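Side-chain contacts in YcaO (Methanopyrus kandleri, PDB 6CIB), which binds ADP and magnesium as a YcaO-family enzyme and probably uses ATP to turn peptide backbone amides into thioamides: residues H144-S149 with Y357-A362; P103-T108 with A129-H134. One frame throughout, in Å; residues are numbered along the deposited sequence.

Contact 1: residues H144-S149 with Y357-A362; sequences HTNGLS and YVIDEA. With MG (magnesium ion), chain H.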
loop_
_atom_site.group_PDB
_atom_site.type_symbol
_atom_site.label_atom_id
_atom_site.label_comp_id
_atom_site.label_asym_id
_atom_site.label_seq_id
_atom_site.Cartn_x
_atom_site.Cartn_y
_atom_site.Cartn_z
ATOM N N HIS A 144 -8.525 -2.171 9.289
ATOM C CA HIS A 144 -7.145 -2.104 8.767
ATOM C C HIS A 144 -6.977 -0.900 7.829
ATOM O O HIS A 144 -7.912 -0.111 7.666
ATOM C CB HIS A 144 -6.719 -3.431 8.101
ATOM C CG HIS A 144 -7.577 -3.831 6.943
ATOM N ND1 HIS A 144 -7.435 -3.283 5.688
ATOM C CD2 HIS A 144 -8.589 -4.727 6.851
ATOM C CE1 HIS A 144 -8.315 -3.831 4.867
ATOM N NE2 HIS A 144 -9.035 -4.704 5.549
ATOM N N THR A 145 -5.795 -0.751 7.236
ATOM C CA THR A 145 -5.468 0.452 6.442
ATOM C C THR A 145 -5.211 0.186 4.939
ATOM O O THR A 145 -4.720 1.074 4.219
ATOM C CB THR A 145 -4.271 1.220 7.047
ATOM O OG1 THR A 145 -3.137 0.356 7.099
ATOM C CG2 THR A 145 -4.584 1.731 8.467
ATOM N N ASN A 146 -5.536 -1.019 4.462
ATOM C CA ASN A 146 -5.401 -1.320 3.039
ATOM C C ASN A 146 -6.285 -0.393 2.219
ATOM O O ASN A 146 -7.495 -0.321 2.435
ATOM C CB ASN A 146 -5.738 -2.782 2.716
ATOM C CG ASN A 146 -5.259 -3.199 1.329
ATOM O OD1 ASN A 146 -4.106 -2.976 0.967
ATOM N ND2 ASN A 146 -6.138 -3.823 0.560
ATOM N N GLY A 147 -5.655 0.328 1.297
ATOM C CA GLY A 147 -6.346 1.291 0.456
ATOM C C GLY A 147 -6.402 2.698 1.002
ATOM O O GLY A 147 -6.970 3.585 0.357
ATOM N N LEU A 148 -5.846 2.904 2.196
ATOM C CA LEU A 148 -5.759 4.231 2.796
ATOM C C LEU A 148 -4.569 4.990 2.227
ATOM O O LEU A 148 -3.450 4.477 2.219
ATOM C CB LEU A 148 -5.658 4.123 4.325
ATOM C CG LEU A 148 -5.569 5.393 5.169
ATOM C CD1 LEU A 148 -6.873 6.197 5.129
ATOM C CD2 LEU A 148 -5.213 4.989 6.588
ATOM N N SER A 149 -4.810 6.209 1.748
ATOM C CA SER A 149 -3.747 7.043 1.181
ATOM C C SER A 149 -4.035 8.530 1.301
ATOM O O SER A 149 -5.178 8.962 1.218
ATOM C CB SER A 149 -3.493 6.697 -0.300
ATOM O OG SER A 149 -3.105 5.329 -0.436
ATOM N N TYR A 357 -6.532 -11.464 1.768
ATOM C CA TYR A 357 -6.114 -12.679 2.479
ATOM C C TYR A 357 -4.864 -12.501 3.350
ATOM O O TYR A 357 -4.803 -13.039 4.465
ATOM C CB TYR A 357 -5.923 -13.834 1.481
ATOM C CG TYR A 357 -5.564 -15.168 2.105
ATOM C CD1 TYR A 357 -6.538 -15.948 2.751
ATOM C CD2 TYR A 357 -4.253 -15.665 2.034
ATOM C CE1 TYR A 357 -6.212 -17.177 3.321
ATOM C CE2 TYR A 357 -3.919 -16.889 2.603
ATOM C CZ TYR A 357 -4.905 -17.639 3.239
ATOM O OH TYR A 357 -4.587 -18.851 3.807
ATOM N N VAL A 358 -3.887 -11.743 2.842
ATOM C CA VAL A 358 -2.641 -11.436 3.580
ATOM C C VAL A 358 -2.859 -10.589 4.846
ATOM O O VAL A 358 -2.013 -10.584 5.745
ATOM C CB VAL A 358 -1.545 -10.785 2.682
ATOM C CG1 VAL A 358 -1.028 -11.774 1.654
ATOM C CG2 VAL A 358 -2.036 -9.512 2.002
ATOM N N ILE A 359 -3.979 -9.869 4.897
ATOM C CA ILE A 359 -4.366 -9.089 6.076
ATOM C C ILE A 359 -5.223 -9.930 7.035
ATOM O O ILE A 359 -4.973 -9.948 8.236
ATOM C CB ILE A 359 -5.060 -7.757 5.684
ATOM C CG1 ILE A 359 -4.080 -6.863 4.911
ATOM C CG2 ILE A 359 -5.580 -7.013 6.916
ATOM C CD1 ILE A 359 -4.744 -5.893 3.964
ATOM N N ASP A 360 -6.219 -10.624 6.493
ATOM C CA ASP A 360 -7.117 -11.477 7.273
ATOM C C ASP A 360 -7.552 -12.657 6.409
ATOM O O ASP A 360 -8.010 -12.464 5.271
ATOM C CB ASP A 360 -8.349 -10.684 7.731
ATOM C CG ASP A 360 -9.132 -11.384 8.843
ATOM O OD1 ASP A 360 -9.475 -12.583 8.719
ATOM O OD2 ASP A 360 -9.425 -10.705 9.849
ATOM N N GLU A 361 -7.437 -13.867 6.960
ATOM C CA GLU A 361 -7.795 -15.100 6.241
ATOM C C GLU A 361 -9.251 -15.137 5.787
ATOM O O GLU A 361 -9.567 -15.770 4.779
ATOM C CB GLU A 361 -7.454 -16.344 7.066
ATOM C CG GLU A 361 -5.997 -16.766 6.917
ATOM C CD GLU A 361 -5.580 -17.903 7.837
ATOM O OE1 GLU A 361 -6.452 -18.629 8.370
ATOM O OE2 GLU A 361 -4.355 -18.070 8.025
ATOM N N ALA A 362 -10.115 -14.432 6.517
ATOM C CA ALA A 362 -11.530 -14.329 6.172
ATOM C C ALA A 362 -11.836 -13.371 5.010
ATOM O O ALA A 362 -12.934 -13.431 4.441
ATOM C CB ALA A 362 -12.347 -13.958 7.399
HETATM MG MG MG H . -1.242 4.136 2.911
HETATM O O HOH W 1 -2.032 2.164 3.537
HETATM O O HOH W 2 -0.769 4.198 0.739
HETATM O O HOH W 3 0.822 3.859 3.778
#
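With CG1 of Ile-359 beside its own backbone N (chi1 -63°) and CD1 extended beyond it, both arms of this side chain meet the His-144 ring, CG2 over the face and CD1 toward the rim, and CD1 alone goes on to Asn-146. The imidazole is set for this by a chi1 of 60°, which tucks CG between the backbone N and the carbonyl carbon. Ile-359 CG2 lies 4.0 Å from the ring centroid and 27° off the normal, a CH-pi contact in which the two side chains cross at about a right angle. CD1 rests against Asn-146 CB at 3.5 Å and on the amide carbon CG, while ND2 is hydrogen-bonded to Glu-356. His-144 ND1 accepts the backbone N-H of Asn-146 at 3.2 Å, almost exactly in the ring plane, which helps to fix the ring's rotation; NE2 adds a weak hydrogen bond to Glu-356. Asn-146 belongs to a type II beta turn from Thr-145 to Leu-148, closed by Leu-148 N to Thr-145 O (3.0 Å), that leads into the edge strand 148-150 of the five-stranded antiparallel sheet. Gly-147 occupies its left-handed corner, and its N is hydrogen-bonded to Glu-164. The turn delivers Leu-148 O to the magnesium ion at 2.3 Å, a site that Glu-81 shares, while Thr-145 O accepts a hydrogen bond from a metal-bound water at 3.0 Å.

Contact 2: residues P103-T108 with A129-H134; sequences PAWYRT and ANEVFH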
loop_
_atom_site.group_PDB
_atom_site.type_symbol
_atom_site.label_atom_id
_atom_site.label_comp_id
_atom_site.label_asym_id
_atom_site.label_seq_id
_atom_site.Cartn_x
_atom_site.Cartn_y
_atom_site.Cartn_z
ATOM N N PRO A 103 -20.337 -6.690 3.194
ATOM C CA PRO A 103 -19.434 -7.830 2.974
ATOM C C PRO A 103 -20.011 -9.154 3.480
ATOM O O PRO A 103 -20.817 -9.160 4.420
ATOM C CB PRO A 103 -18.199 -7.467 3.793
ATOM C CG PRO A 103 -18.244 -5.987 3.943
ATOM C CD PRO A 103 -19.694 -5.624 3.984
ATOM N N ALA A 104 -19.578 -10.251 2.858
ATOM C CA ALA A 104 -20.063 -11.612 3.141
ATOM C C ALA A 104 -20.071 -12.003 4.624
ATOM O O ALA A 104 -21.019 -12.641 5.094
ATOM C CB ALA A 104 -19.255 -12.626 2.340
ATOM N N TRP A 105 -19.031 -11.598 5.350
ATOM C CA TRP A 105 -18.810 -12.026 6.739
ATOM C C TRP A 105 -19.747 -11.430 7.798
ATOM O O TRP A 105 -19.730 -11.871 8.953
ATOM C CB TRP A 105 -17.341 -11.816 7.137
ATOM C CG TRP A 105 -16.795 -10.436 6.848
ATOM C CD1 TRP A 105 -16.929 -9.319 7.629
ATOM C CD2 TRP A 105 -16.021 -10.037 5.705
ATOM N NE1 TRP A 105 -16.290 -8.250 7.043
ATOM C CE2 TRP A 105 -15.719 -8.661 5.866
ATOM C CE3 TRP A 105 -15.546 -10.709 4.564
ATOM C CZ2 TRP A 105 -14.965 -7.940 4.923
ATOM C CZ3 TRP A 105 -14.797 -9.986 3.620
ATOM C CH2 TRP A 105 -14.520 -8.616 3.808
ATOM N N TYR A 106 -20.561 -10.444 7.417
ATOM C CA TYR A 106 -21.536 -9.849 8.338
ATOM C C TYR A 106 -22.755 -10.753 8.527
ATOM O O TYR A 106 -23.581 -10.905 7.617
ATOM C CB TYR A 106 -21.966 -8.450 7.875
ATOM C CG TYR A 106 -20.980 -7.352 8.207
ATOM C CD1 TYR A 106 -21.049 -6.666 9.427
ATOM C CD2 TYR A 106 -19.974 -6.994 7.300
ATOM C CE1 TYR A 106 -20.142 -5.656 9.732
ATOM C CE2 TYR A 106 -19.066 -5.985 7.594
ATOM C CZ TYR A 106 -19.152 -5.322 8.808
ATOM O OH TYR A 106 -18.250 -4.328 9.100
ATOM N N ARG A 107 -22.851 -11.354 9.713
ATOM C CA ARG A 107 -23.984 -12.216 10.071
ATOM C C ARG A 107 -25.252 -11.389 10.270
ATOM O O ARG A 107 -26.357 -11.842 9.962
ATOM C CB ARG A 107 -23.671 -13.052 11.320
ATOM C CG ARG A 107 -22.603 -14.133 11.132
ATOM C CD ARG A 107 -23.083 -15.341 10.323
ATOM N NE ARG A 107 -24.171 -16.072 10.982
ATOM C CZ ARG A 107 -24.010 -17.053 11.871
ATOM N NH1 ARG A 107 -22.796 -17.456 12.236
ATOM N NH2 ARG A 107 -25.078 -17.636 12.402
ATOM N N THR A 108 -25.062 -10.173 10.777
ATOM C CA THR A 108 -26.118 -9.178 10.929
ATOM C C THR A 108 -25.741 -7.886 10.191
ATOM O O THR A 108 -24.557 -7.622 9.950
ATOM C CB THR A 108 -26.436 -8.906 12.426
ATOM O OG1 THR A 108 -27.463 -7.912 12.536
ATOM C CG2 THR A 108 -25.188 -8.447 13.214
ATOM N N ALA A 129 -18.503 1.441 8.586
ATOM C CA ALA A 129 -17.442 2.186 9.274
ATOM C C ALA A 129 -16.177 1.349 9.482
ATOM O O ALA A 129 -15.072 1.882 9.374
ATOM C CB ALA A 129 -17.943 2.759 10.593
ATOM N N ASN A 130 -16.347 0.045 9.729
ATOM C CA ASN A 130 -15.225 -0.902 9.929
ATOM C C ASN A 130 -14.402 -1.112 8.653
ATOM O O ASN A 130 -13.270 -1.604 8.710
ATOM C CB ASN A 130 -15.738 -2.258 10.451
ATOM C CG ASN A 130 -14.630 -3.139 11.040
ATOM O OD1 ASN A 130 -13.982 -2.782 12.026
ATOM N ND2 ASN A 130 -14.425 -4.307 10.442
ATOM N N GLU A 131 -14.986 -0.748 7.512
ATOM C CA GLU A 131 -14.309 -0.813 6.226
ATOM C C GLU A 131 -13.739 0.542 5.803
ATOM O O GLU A 131 -13.217 0.683 4.695
ATOM C CB GLU A 131 -15.260 -1.353 5.148
ATOM C CG GLU A 131 -15.627 -2.822 5.289
ATOM C CD GLU A 131 -14.419 -3.740 5.312
ATOM O OE1 GLU A 131 -13.485 -3.547 4.500
ATOM O OE2 GLU A 131 -14.408 -4.664 6.144
ATOM N N VAL A 132 -13.834 1.533 6.687
ATOM C CA VAL A 132 -13.334 2.866 6.391
ATOM C C VAL A 132 -12.276 3.269 7.424
ATOM O O VAL A 132 -11.147 3.640 7.068
ATOM C CB VAL A 132 -14.486 3.905 6.336
ATOM C CG1 VAL A 132 -13.946 5.313 6.139
ATOM C CG2 VAL A 132 -15.461 3.578 5.216
ATOM N N PHE A 133 -12.652 3.178 8.700
ATOM C CA PHE A 133 -11.849 3.704 9.790
ATOM C C PHE A 133 -10.851 2.698 10.338
ATOM O O PHE A 133 -10.952 1.494 10.070
ATOM C CB PHE A 133 -12.753 4.225 10.924
ATOM C CG PHE A 133 -13.665 5.359 10.518
ATOM C CD1 PHE A 133 -13.148 6.567 10.032
ATOM C CD2 PHE A 133 -15.049 5.226 10.644
ATOM C CE1 PHE A 133 -13.992 7.611 9.666
ATOM C CE2 PHE A 133 -15.896 6.266 10.292
ATOM C CZ PHE A 133 -15.367 7.461 9.802
ATOM N N HIS A 134 -9.883 3.218 11.092
ATOM C CA HIS A 134 -8.924 2.423 11.849
ATOM C C HIS A 134 -8.398 3.265 13.016
ATOM O O HIS A 134 -7.902 4.364 12.782
ATOM C CB HIS A 134 -7.757 1.955 10.972
ATOM C CG HIS A 134 -6.799 1.059 11.685
ATOM N ND1 HIS A 134 -7.133 -0.222 12.074
ATOM C CD2 HIS A 134 -5.528 1.263 12.107
ATOM C CE1 HIS A 134 -6.102 -0.772 12.694
ATOM N NE2 HIS A 134 -5.118 0.109 12.728
HETATM O O HOH W 4 -15.944 -5.402 8.171
#
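Polar contacts between Trp-105, Tyr-106, Asn-130 and Glu-131 converge on one water. It accepts from Trp-105 NE1 (3.1 Å) and Asn-130 ND2 (2.9 Å). It donates to Tyr-106 OH (2.7 Å) and Glu-131 OE2 (2.6 Å), so two donors and two acceptors use all four of its bonding positions and link the segments from both sides. The water lies at the edge of the indole, in its plane, as does Glu-131 OE2, which rests 3.5 Å from Trp-105 CZ2. The carboxylate is turned 56° from the indole; a bend at chi2 (-57°) curls the Glu-131 chain and brings its end to this edge.

Charge pairing anchors the same carboxylate further: OE1 forms a salt bridge with Arg-350 and OE2 one with Arg-363, which probably stabilises its ionised form in this buried setting. Tyr-106 OH is also hydrogen-bonded to Asp-139, and Asn-130 ND2 to Leu-141 O.

Van der Waals contacts fill in around the water. The phenol oxygen of Tyr-106 abuts Asn-130 CB at 3.5 Å, with ring and amide planes nearly perpendicular, at 83°. Pro-103 CG meets Glu-131 CG at 4.3 Å, while Pro-103 CB covers the rim of one indole face.

On the backbone, Pro-103 to Tyr-106 make a type I beta turn, and residues 129-131 a short 3-10 segment following strand 124-128. One water thus ties together the loops entering and leaving the beta hairpin of strands 113-118 and 124-128, at the outer edge of the five-stranded sheet.

The centres of contacts 1 and 2 lie about 12 Å apart, and the two touch directly: Thr-145 CG2 packs on His-134 CD2 at 3.8 Å, and Ala-362 O lies 3.8 Å from Trp-105 CE3. Arg-363, next along the chain from segment 357-362, pairs with Glu-131 and touches both His-144 and Trp-105; Arg-350 of strand 346-351 likewise joins Glu-131 to His-144. Contact 1 reaches the nucleotide and metal site itself, since Leu-148 binds magnesium and Ser-149 lines the ADP pocket. Contact 2 is more peripheral, with the Glu-131 side chain about 11 Å from that of Leu-148.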